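Local coordinates for putative pachytene checkpoint protein 2 (Caenorhabditis elegans, PDB 4XGU) that binds and hydrolyses ATP as an AAA+ protein remodeler and probably plays a key role in chromosome recombination during meiosis, at residues B[96-101]-B[196-201]; B[125-130]-B[205-210]; B[238-243]-B[288-293]. One frame throughout, in Å; residues are numbered along the deposited sequence.

Contact 1. Residues B[96-101]-B[196-201]; sequences HVYKLH and LSIRMN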
loop_
_atom_site.group_PDB
_atom_site.type_symbol
_atom_site.label_atom_id
_atom_site.label_comp_id
_atom_site.label_asym_id
_atom_site.label_seq_id
_atom_site.Cartn_x
_atom_site.Cartn_y
_atom_site.Cartn_z
ATOM N N HIS B 96 -20.618 -30.981 -43.854
ATOM C CA HIS B 96 -19.930 -29.812 -44.382
ATOM C C HIS B 96 -18.652 -30.180 -45.108
ATOM O O HIS B 96 -17.839 -30.972 -44.626
ATOM C CB HIS B 96 -19.617 -28.824 -43.264
ATOM C CG HIS B 96 -20.781 -28.543 -42.370
ATOM N ND1 HIS B 96 -20.983 -29.214 -41.184
ATOM C CD2 HIS B 96 -21.811 -27.671 -42.491
ATOM C CE1 HIS B 96 -22.086 -28.765 -40.609
ATOM N NE2 HIS B 96 -22.606 -27.830 -41.381
ATOM N N VAL B 97 -18.482 -29.583 -46.275
ATOM C CA VAL B 97 -17.323 -29.837 -47.098
ATOM C C VAL B 97 -16.429 -28.597 -47.056
ATOM O O VAL B 97 -16.924 -27.471 -47.085
ATOM C CB VAL B 97 -17.746 -30.180 -48.523
ATOM C CG1 VAL B 97 -16.588 -30.757 -49.307
ATOM C CG2 VAL B 97 -18.931 -31.189 -48.510
ATOM N N TYR B 98 -15.119 -28.806 -46.964
ATOM C CA TYR B 98 -14.196 -27.699 -46.738
ATOM C C TYR B 98 -12.812 -27.973 -47.317
ATOM O O TYR B 98 -12.448 -29.119 -47.571
ATOM C CB TYR B 98 -14.076 -27.409 -45.241
ATOM C CG TYR B 98 -13.361 -28.500 -44.471
ATOM C CD1 TYR B 98 -14.018 -29.670 -44.106
ATOM C CD2 TYR B 98 -12.034 -28.358 -44.103
ATOM C CE1 TYR B 98 -13.367 -30.671 -43.399
ATOM C CE2 TYR B 98 -11.373 -29.352 -43.399
ATOM C CZ TYR B 98 -12.044 -30.506 -43.051
ATOM O OH TYR B 98 -11.387 -31.493 -42.351
ATOM N N LYS B 99 -12.046 -26.906 -47.518
ATOM C CA LYS B 99 -10.637 -27.012 -47.882
ATOM C C LYS B 99 -9.856 -26.083 -46.953
ATOM O O LYS B 99 -10.240 -24.932 -46.775
ATOM C CB LYS B 99 -10.423 -26.649 -49.357
ATOM C CG LYS B 99 -10.972 -25.284 -49.753
ATOM C CD LYS B 99 -10.615 -24.928 -51.184
ATOM C CE LYS B 99 -11.139 -25.970 -52.153
ATOM N NZ LYS B 99 -10.767 -25.651 -53.555
ATOM N N LEU B 100 -8.784 -26.578 -46.342
ATOM C CA LEU B 100 -8.036 -25.795 -45.363
ATOM C C LEU B 100 -7.048 -24.855 -46.020
ATOM O O LEU B 100 -6.436 -25.204 -47.028
ATOM C CB LEU B 100 -7.286 -26.709 -44.390
ATOM C CG LEU B 100 -6.815 -28.105 -44.789
ATOM C CD1 LEU B 100 -5.568 -28.122 -45.698
ATOM C CD2 LEU B 100 -6.648 -28.927 -43.536
ATOM N N HIS B 101 -6.880 -23.674 -45.434
ATOM C CA HIS B 101 -5.922 -22.715 -45.954
ATOM C C HIS B 101 -4.544 -23.036 -45.396
ATOM O O HIS B 101 -4.416 -23.406 -44.226
ATOM C CB HIS B 101 -6.322 -21.282 -45.595
ATOM C CG HIS B 101 -7.802 -21.072 -45.490
ATOM N ND1 HIS B 101 -8.569 -20.609 -46.539
ATOM C CD2 HIS B 101 -8.654 -21.257 -44.456
ATOM C CE1 HIS B 101 -9.831 -20.526 -46.155
ATOM N NE2 HIS B 101 -9.909 -20.912 -44.895
ATOM N N LEU B 196 -15.800 -25.538 -35.309
ATOM C CA LEU B 196 -16.890 -24.574 -35.410
ATOM C C LEU B 196 -16.869 -23.826 -36.737
ATOM O O LEU B 196 -17.917 -23.575 -37.325
ATOM C CB LEU B 196 -16.829 -23.583 -34.254
ATOM C CG LEU B 196 -17.266 -24.138 -32.898
ATOM C CD1 LEU B 196 -17.048 -23.101 -31.818
ATOM C CD2 LEU B 196 -18.726 -24.569 -32.941
ATOM N N SER B 197 -15.676 -23.479 -37.209
ATOM C CA SER B 197 -15.530 -22.789 -38.488
ATOM C C SER B 197 -16.069 -23.633 -39.643
ATOM O O SER B 197 -16.617 -23.101 -40.609
ATOM C CB SER B 197 -14.066 -22.438 -38.739
ATOM O OG SER B 197 -13.284 -23.612 -38.871
ATOM N N ILE B 198 -15.911 -24.947 -39.540
ATOM C CA ILE B 198 -16.430 -25.862 -40.551
ATOM C C ILE B 198 -17.923 -26.115 -40.343
ATOM O O ILE B 198 -18.700 -26.113 -41.297
ATOM C CB ILE B 198 -15.673 -27.204 -40.537
ATOM C CG1 ILE B 198 -14.199 -26.986 -40.885
ATOM C CG2 ILE B 198 -16.301 -28.186 -41.511
ATOM C CD1 ILE B 198 -13.339 -28.205 -40.661
ATOM N N ARG B 199 -18.316 -26.326 -39.090
ATOM C CA ARG B 199 -19.717 -26.542 -38.736
ATOM C C ARG B 199 -20.611 -25.392 -39.189
ATOM O O ARG B 199 -21.733 -25.611 -39.642
ATOM C CB ARG B 199 -19.858 -26.728 -37.226
ATOM C CG ARG B 199 -19.798 -28.168 -36.747
ATOM C CD ARG B 199 -21.182 -28.656 -36.350
ATOM N NE ARG B 199 -21.152 -29.481 -35.145
ATOM C CZ ARG B 199 -21.921 -29.275 -34.078
ATOM N NH1 ARG B 199 -22.784 -28.267 -34.068
ATOM N NH2 ARG B 199 -21.828 -30.076 -33.026
ATOM N N MET B 200 -20.105 -24.171 -39.064
ATOM C CA MET B 200 -20.882 -22.980 -39.385
ATOM C C MET B 200 -20.534 -22.418 -40.762
ATOM O O MET B 200 -20.855 -21.269 -41.064
ATOM C CB MET B 200 -20.656 -21.898 -38.324
ATOM C CG MET B 200 -20.865 -22.356 -36.888
ATOM S SD MET B 200 -22.598 -22.470 -36.412
ATOM C CE MET B 200 -22.446 -23.194 -34.780
ATOM N N ASN B 201 -19.878 -23.221 -41.595
ATOM C CA ASN B 201 -19.386 -22.728 -42.877
ATOM C C ASN B 201 -20.516 -22.370 -43.838
ATOM O O ASN B 201 -20.332 -21.564 -44.750
ATOM C CB ASN B 201 -18.451 -23.754 -43.522
ATOM C CG ASN B 201 -19.187 -24.961 -44.064
ATOM O OD1 ASN B 201 -20.286 -25.291 -43.616
ATOM N ND2 ASN B 201 -18.578 -25.633 -45.030
#

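Contact 2. Residues B[125-130]-B[205-210]; sequences WQLPCV and SKSVML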
loop_
_atom_site.group_PDB
_atom_site.type_symbol
_atom_site.label_atom_id
_atom_site.label_comp_id
_atom_site.label_asym_id
_atom_site.label_seq_id
_atom_site.Cartn_x
_atom_site.Cartn_y
_atom_site.Cartn_z
ATOM N N TRP B 125 -5.067 -16.176 -37.523
ATOM C CA TRP B 125 -5.184 -17.494 -38.134
ATOM C C TRP B 125 -6.384 -17.559 -39.071
ATOM O O TRP B 125 -7.482 -17.131 -38.721
ATOM C CB TRP B 125 -5.310 -18.580 -37.064
ATOM C CG TRP B 125 -4.099 -18.743 -36.203
ATOM C CD1 TRP B 125 -3.846 -18.123 -35.015
ATOM C CD2 TRP B 125 -2.982 -19.598 -36.457
ATOM N NE1 TRP B 125 -2.635 -18.535 -34.515
ATOM C CE2 TRP B 125 -2.084 -19.441 -35.382
ATOM C CE3 TRP B 125 -2.651 -20.479 -37.490
ATOM C CZ2 TRP B 125 -0.876 -20.131 -35.312
ATOM C CZ3 TRP B 125 -1.450 -21.163 -37.421
ATOM C CH2 TRP B 125 -0.577 -20.987 -36.339
ATOM N N GLN B 126 -6.162 -18.098 -40.262
ATOM C CA GLN B 126 -7.233 -18.302 -41.228
ATOM C C GLN B 126 -7.859 -19.679 -41.017
ATOM O O GLN B 126 -7.182 -20.698 -41.154
ATOM C CB GLN B 126 -6.689 -18.166 -42.653
ATOM C CG GLN B 126 -7.750 -18.030 -43.729
ATOM C CD GLN B 126 -8.500 -16.718 -43.639
ATOM O OE1 GLN B 126 -7.950 -15.705 -43.207
ATOM N NE2 GLN B 126 -9.766 -16.731 -44.042
ATOM N N LEU B 127 -9.146 -19.718 -40.686
ATOM C CA LEU B 127 -9.795 -20.982 -40.331
ATOM C C LEU B 127 -10.683 -21.551 -41.435
ATOM O O LEU B 127 -11.471 -20.821 -42.041
ATOM C CB LEU B 127 -10.626 -20.809 -39.062
ATOM C CG LEU B 127 -9.838 -20.477 -37.798
ATOM C CD1 LEU B 127 -10.747 -20.543 -36.578
ATOM C CD2 LEU B 127 -8.655 -21.418 -37.652
ATOM N N PRO B 128 -10.580 -22.869 -41.679
ATOM C CA PRO B 128 -9.677 -23.805 -40.990
ATOM C C PRO B 128 -8.289 -23.897 -41.627
ATOM O O PRO B 128 -8.174 -23.907 -42.850
ATOM C CB PRO B 128 -10.406 -25.140 -41.115
ATOM C CG PRO B 128 -11.168 -25.022 -42.388
ATOM C CD PRO B 128 -11.556 -23.573 -42.529
ATOM N N CYS B 129 -7.251 -23.972 -40.799
ATOM C CA CYS B 129 -5.869 -23.990 -41.287
ATOM C C CYS B 129 -5.218 -25.354 -41.175
ATOM O O CYS B 129 -5.725 -26.231 -40.491
ATOM C CB CYS B 129 -5.015 -22.973 -40.526
ATOM S SG CYS B 129 -5.016 -23.196 -38.738
ATOM N N VAL B 130 -4.065 -25.520 -41.818
ATOM C CA VAL B 130 -3.384 -26.814 -41.805
ATOM C C VAL B 130 -2.879 -27.166 -40.419
ATOM O O VAL B 130 -2.774 -28.338 -40.095
ATOM C CB VAL B 130 -2.202 -26.869 -42.808
ATOM C CG1 VAL B 130 -2.535 -26.170 -44.048
ATOM C CG2 VAL B 130 -0.947 -26.237 -42.250
ATOM N N SER B 205 -19.072 -17.364 -44.630
ATOM C CA SER B 205 -18.240 -17.579 -45.806
ATOM C C SER B 205 -16.756 -17.626 -45.444
ATOM O O SER B 205 -16.014 -18.464 -45.953
ATOM C CB SER B 205 -18.503 -16.485 -46.848
ATOM O OG SER B 205 -18.670 -15.217 -46.233
ATOM N N LYS B 206 -16.334 -16.729 -44.558
ATOM C CA LYS B 206 -14.937 -16.649 -44.134
ATOM C C LYS B 206 -14.838 -16.759 -42.614
ATOM O O LYS B 206 -15.713 -16.281 -41.900
ATOM C CB LYS B 206 -14.306 -15.339 -44.623
ATOM C CG LYS B 206 -12.859 -15.127 -44.197
ATOM C CD LYS B 206 -12.291 -13.832 -44.761
ATOM C CE LYS B 206 -10.866 -13.601 -44.281
ATOM N NZ LYS B 206 -10.256 -12.392 -44.900
ATOM N N SER B 207 -13.780 -17.389 -42.118
ATOM C CA SER B 207 -13.595 -17.515 -40.676
ATOM C C SER B 207 -12.147 -17.258 -40.273
ATOM O O SER B 207 -11.225 -17.858 -40.823
ATOM C CB SER B 207 -14.038 -18.900 -40.201
ATOM O OG SER B 207 -13.878 -19.031 -38.800
ATOM N N VAL B 208 -11.954 -16.360 -39.311
ATOM C CA VAL B 208 -10.615 -16.000 -38.853
ATOM C C VAL B 208 -10.477 -16.183 -37.345
ATOM O O VAL B 208 -11.470 -16.200 -36.620
ATOM C CB VAL B 208 -10.265 -14.538 -39.212
ATOM C CG1 VAL B 208 -10.201 -14.353 -40.722
ATOM C CG2 VAL B 208 -11.277 -13.582 -38.594
ATOM N N MET B 209 -9.240 -16.325 -36.880
ATOM C CA MET B 209 -8.966 -16.394 -35.447
ATOM C C MET B 209 -7.769 -15.538 -35.068
ATOM O O MET B 209 -6.706 -15.633 -35.680
ATOM C CB MET B 209 -8.722 -17.834 -34.993
ATOM C CG MET B 209 -7.978 -17.937 -33.656
ATOM S SD MET B 209 -8.011 -19.589 -32.921
ATOM C CE MET B 209 -6.609 -19.501 -31.815
ATOM N N LEU B 210 -7.955 -14.707 -34.049
ATOM C CA LEU B 210 -6.893 -13.864 -33.521
ATOM C C LEU B 210 -6.401 -14.387 -32.182
ATOM O O LEU B 210 -7.160 -14.467 -31.217
ATOM C CB LEU B 210 -7.374 -12.422 -33.382
ATOM C CG LEU B 210 -7.345 -11.643 -34.694
ATOM C CD1 LEU B 210 -8.160 -10.373 -34.589
ATOM C CD2 LEU B 210 -5.905 -11.327 -35.068
#

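Contact 3. Residues B[238-243]-B[288-293]; sequences ELAEDE and RRRDNV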
loop_
_atom_site.group_PDB
_atom_site.type_symbol
_atom_site.label_atom_id
_atom_site.label_comp_id
_atom_site.label_asym_id
_atom_site.label_seq_id
_atom_site.Cartn_x
_atom_site.Cartn_y
_atom_site.Cartn_z
ATOM N N GLU B 238 -12.831 -4.085 -36.435
ATOM C CA GLU B 238 -13.020 -3.926 -37.877
ATOM C C GLU B 238 -13.302 -5.263 -38.546
ATOM O O GLU B 238 -14.165 -5.362 -39.419
ATOM C CB GLU B 238 -11.794 -3.276 -38.521
ATOM C CG GLU B 238 -11.833 -1.758 -38.557
ATOM C CD GLU B 238 -10.943 -1.188 -39.645
ATOM O OE1 GLU B 238 -10.290 -1.984 -40.352
ATOM O OE2 GLU B 238 -10.902 0.053 -39.798
ATOM N N LEU B 239 -12.571 -6.291 -38.127
ATOM C CA LEU B 239 -12.767 -7.636 -38.648
ATOM C C LEU B 239 -14.126 -8.171 -38.213
ATOM O O LEU B 239 -14.746 -8.967 -38.917
ATOM C CB LEU B 239 -11.646 -8.559 -38.174
ATOM C CG LEU B 239 -11.087 -9.545 -39.199
ATOM C CD1 LEU B 239 -10.771 -8.831 -40.500
ATOM C CD2 LEU B 239 -9.843 -10.220 -38.648
ATOM N N ALA B 240 -14.583 -7.718 -37.050
ATOM C CA ALA B 240 -15.884 -8.114 -36.523
ATOM C C ALA B 240 -17.004 -7.322 -37.187
ATOM O O ALA B 240 -18.140 -7.790 -37.269
ATOM C CB ALA B 240 -15.923 -7.927 -35.018
ATOM N N GLU B 241 -16.676 -6.116 -37.650
ATOM C CA GLU B 241 -17.618 -5.287 -38.400
ATOM C C GLU B 241 -18.021 -5.995 -39.686
ATOM O O GLU B 241 -19.129 -5.815 -40.193
ATOM C CB GLU B 241 -17.013 -3.914 -38.713
ATOM C CG GLU B 241 -16.890 -2.993 -37.504
ATOM C CD GLU B 241 -16.061 -1.754 -37.789
ATOM O OE1 GLU B 241 -15.627 -1.090 -36.822
ATOM O OE2 GLU B 241 -15.841 -1.442 -38.978
ATOM N N ASP B 242 -17.103 -6.800 -40.208
ATOM C CA ASP B 242 -17.376 -7.641 -41.362
ATOM C C ASP B 242 -18.354 -8.743 -40.972
ATOM O O ASP B 242 -18.053 -9.579 -40.121
ATOM C CB ASP B 242 -16.074 -8.236 -41.909
ATOM C CG ASP B 242 -16.280 -9.036 -43.183
ATOM O OD1 ASP B 242 -17.385 -8.972 -43.764
ATOM O OD2 ASP B 242 -15.330 -9.727 -43.610
ATOM N N GLU B 243 -19.532 -8.736 -41.589
ATOM C CA GLU B 243 -20.521 -9.774 -41.334
ATOM C C GLU B 243 -20.271 -10.958 -42.259
ATOM O O GLU B 243 -19.398 -10.901 -43.128
ATOM C CB GLU B 243 -21.943 -9.238 -41.514
ATOM C CG GLU B 243 -22.357 -8.988 -42.958
ATOM C CD GLU B 243 -21.856 -7.661 -43.509
ATOM O OE1 GLU B 243 -22.488 -7.138 -44.450
ATOM O OE2 GLU B 243 -20.836 -7.140 -43.009
ATOM N N ARG B 288 -17.418 -8.791 -27.432
ATOM C CA ARG B 288 -18.387 -9.864 -27.209
ATOM C C ARG B 288 -19.819 -9.493 -27.603
ATOM O O ARG B 288 -20.665 -10.372 -27.767
ATOM C CB ARG B 288 -18.360 -10.297 -25.742
ATOM C CG ARG B 288 -18.333 -9.140 -24.762
ATOM C CD ARG B 288 -18.421 -9.615 -23.324
ATOM N NE ARG B 288 -19.799 -9.899 -22.940
ATOM C CZ ARG B 288 -20.167 -10.324 -21.737
ATOM N NH1 ARG B 288 -19.256 -10.519 -20.795
ATOM N NH2 ARG B 288 -21.448 -10.556 -21.476
ATOM N N ARG B 289 -20.089 -8.200 -27.755
ATOM C CA ARG B 289 -21.432 -7.738 -28.098
ATOM C C ARG B 289 -21.850 -8.158 -29.499
ATOM O O ARG B 289 -23.040 -8.277 -29.791
ATOM C CB ARG B 289 -21.528 -6.219 -27.969
ATOM C CG ARG B 289 -21.957 -5.760 -26.594
ATOM C CD ARG B 289 -21.982 -4.247 -26.482
ATOM N NE ARG B 289 -21.502 -3.822 -25.171
ATOM C CZ ARG B 289 -22.220 -3.880 -24.054
ATOM N NH1 ARG B 289 -23.464 -4.342 -24.081
ATOM N NH2 ARG B 289 -21.694 -3.477 -22.904
ATOM N N ARG B 290 -20.870 -8.380 -30.366
ATOM C CA ARG B 290 -21.153 -8.791 -31.735
ATOM C C ARG B 290 -21.661 -10.230 -31.785
ATOM O O ARG B 290 -21.282 -11.063 -30.963
ATOM C CB ARG B 290 -19.905 -8.645 -32.602
ATOM C CG ARG B 290 -19.173 -7.333 -32.412
ATOM C CD ARG B 290 -19.144 -6.534 -33.701
ATOM N NE ARG B 290 -18.549 -5.216 -33.506
ATOM C CZ ARG B 290 -18.576 -4.247 -34.412
ATOM N NH1 ARG B 290 -19.172 -4.444 -35.578
ATOM N NH2 ARG B 290 -18.013 -3.076 -34.148
ATOM N N ASP B 291 -22.521 -10.514 -32.757
ATOM C CA ASP B 291 -23.079 -11.850 -32.915
ATOM C C ASP B 291 -22.084 -12.812 -33.553
ATOM O O ASP B 291 -22.075 -14.005 -33.246
ATOM C CB ASP B 291 -24.357 -11.798 -33.754
ATOM C CG ASP B 291 -25.502 -11.120 -33.033
ATOM O OD1 ASP B 291 -25.426 -10.976 -31.794
ATOM O OD2 ASP B 291 -26.484 -10.740 -33.705
ATOM N N ASN B 292 -21.243 -12.291 -34.441
ATOM C CA ASN B 292 -20.317 -13.125 -35.199
ATOM C C ASN B 292 -18.936 -13.221 -34.557
ATOM O O ASN B 292 -17.934 -13.384 -35.246
ATOM C CB ASN B 292 -20.178 -12.591 -36.625
ATOM C CG ASN B 292 -19.493 -11.238 -36.676
ATOM O OD1 ASN B 292 -19.550 -10.463 -35.721
ATOM N ND2 ASN B 292 -18.837 -10.948 -37.794
ATOM N N VAL B 293 -18.885 -13.118 -33.235
ATOM C CA VAL B 293 -17.614 -13.124 -32.525
ATOM C C VAL B 293 -17.644 -14.123 -31.374
ATOM O O VAL B 293 -18.689 -14.349 -30.775
ATOM C CB VAL B 293 -17.276 -11.720 -31.987
ATOM C CG1 VAL B 293 -16.012 -11.749 -31.163
ATOM C CG2 VAL B 293 -17.129 -10.739 -33.133
#

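Contact 1. Residues B[96-101]-B[196-201]
His-96 and Tyr-98, on one side of strand 95-98, settle on Ile-198, Arg-199 and Asn-201 at the carboxyl end of helix 185-199. This is the helix that follows the Walker A P-loop of the AAA+ fold, so the contact joins the N-terminal region to the ATPase core.

The apolar half is a CH-pi contact: Ile-198 CD1 stands over the centre of the Tyr-98 ring, 3.4 Å from its centroid and 6° off the normal. A beta-branched residue suits the place. With CD1 swung anti to CA (chi2 170°), one branch reaches the phenol face, while CG2 lies 3.8 Å from His-96 CB.

A second CH-pi contact sets Arg-199 CA 3.9 Å from the centroid of the His-96 imidazole. The same ring face receives a carbonyl, Ile-198 O, 3.3 Å above the plane and toward the rim. A flat, polarisable ring fits against such a helix end, whose carbonyls would tend to favour positive charge on it, though the nearby Arg-199 guanidinium would probably work the other way. An alanine here would keep CB but probably open a gap above Ile-198 O and Arg-199 CA, weakening the seat of the strand on the helix.

Among the polar neighbours, the amide of Asn-201 is turned 80° to the imidazole, and its backbone N donates to Ile-198 O at 3.1 Å.

Contact 2. Residues B[125-130]-B[205-210]
Trp-125 and Met-209 form a hydrogen-bonded antiparallel pair, and through it strand 123-127 extends the sheet of the AAA+ core beside strand 206-212. The other neighbour of 206-212 is the parallel strand 245-251, so the added strand runs against the direction of the core; the two short segments make an angle of 147°. Met-209 N donates to Trp-125 O at 2.7 Å, and Leu-127 N donates to Ser-207 O at 2.8 Å.

Trp-125, Leu-127, Ser-207 and Met-209 share the face that meets helix 185-199. Trp-125 touches the partner strand mainly through CB, 4.1 Å from Met-209 CB. Its indole has Met-209 O at the edge and binds Glu-211 through NE1. In Leu-127 CD1 is anti to CA (chi2 -171°) and comes within 3.7 Å of Met-209 CB, a diagonal contact between buried apolar groups. Met-209 then runs on extended toward Lys-190, its side chain about 7 Å from that of Thr-186 in the P-loop. Ser-207, small enough to pack against Ser-197 of the helix, places OG 3.7 Å from Leu-127 CB.

Gln-126 and Val-208, a non-hydrogen-bonded pair, occupy the other face. In Gln-126 a turn about CB-CG (chi2 68°) swings CD round, and the amide lies beside the partner strand. A long polar residue suits this partly exposed place: OE1 lies 3.6 Å from Val-208 CG1, and the extended Lys-206 side chain crosses that of Gln-126 at about a right angle, its CE 3.3 Å from Gln-126 NE2.

Contact 3. Residues B[238-243]-B[288-293]
Asn-292 reaches across to the end of helix 228-241 and donates from ND2 to Ala-240 O, a bond of 3.3 Å with an N-H...O angle of 150°. The carbonyl oxygen lies nearly in the asparagine's own amide plane, whereas the donor is tilted 29° from the plane of the carbonyl. With CG held between the backbone N and the carbonyl carbon, the short side chain carries its amide toward the helix. Asp-242 O is 2.8 Å from the same ND2, and Cys-245 O receives a weak bond from it. An asparagine suits this place because a primary amide can serve backbone carbonyls where the chain leaves the helix.

Ala-240 has a methyl small enough to let the loop close in: its CB lies 3.6 Å from Val-293 CG2 and 3.7 Å from Arg-290 CD. From there the Arg-290 chain passes beside the helix, and its NH1 lies 3.3 Å from Glu-241 CG. The charge of Arg-290 is met by a salt bridge to Asp-237, one turn back from Glu-241, though the position of NH2 is less certain. The Glu-241 carboxylate lies beyond salt-bridge distance and close to the like charge of Asp-237, so its attraction for Arg-290 is probably weak.

The contact thus ties the loop entering strand 293-299 to the second helix in the beta-alpha-beta crossover from strand 206-212 to strand 245-251, a unit of the AAA+ ATPase fold.

How the contacts relate
Contact 2 lies between the other two, touching both. It is the buried one, a strand pairing dominated by backbone bonds and apolar side chains; contacts 1 and 3 are partly buried, each at the carboxyl end of a helix. Contact 1 relies on CH-pi packing, contact 3 on a hydrogen bond from a side-chain amide to a helix carbonyl and on charges near the surface. Helix 185-199 of contact 1 is followed in the chain by strand 206-212 of contact 2; the two contacts touch at Ser-197 CB and Ser-207 OG, and a probable hydrogen bond joins His-101 N to Pro-128 O. On the other sheet face, Val-208 packs against Leu-239 on the helix of contact 3. Contacts 1 and 3 do not meet.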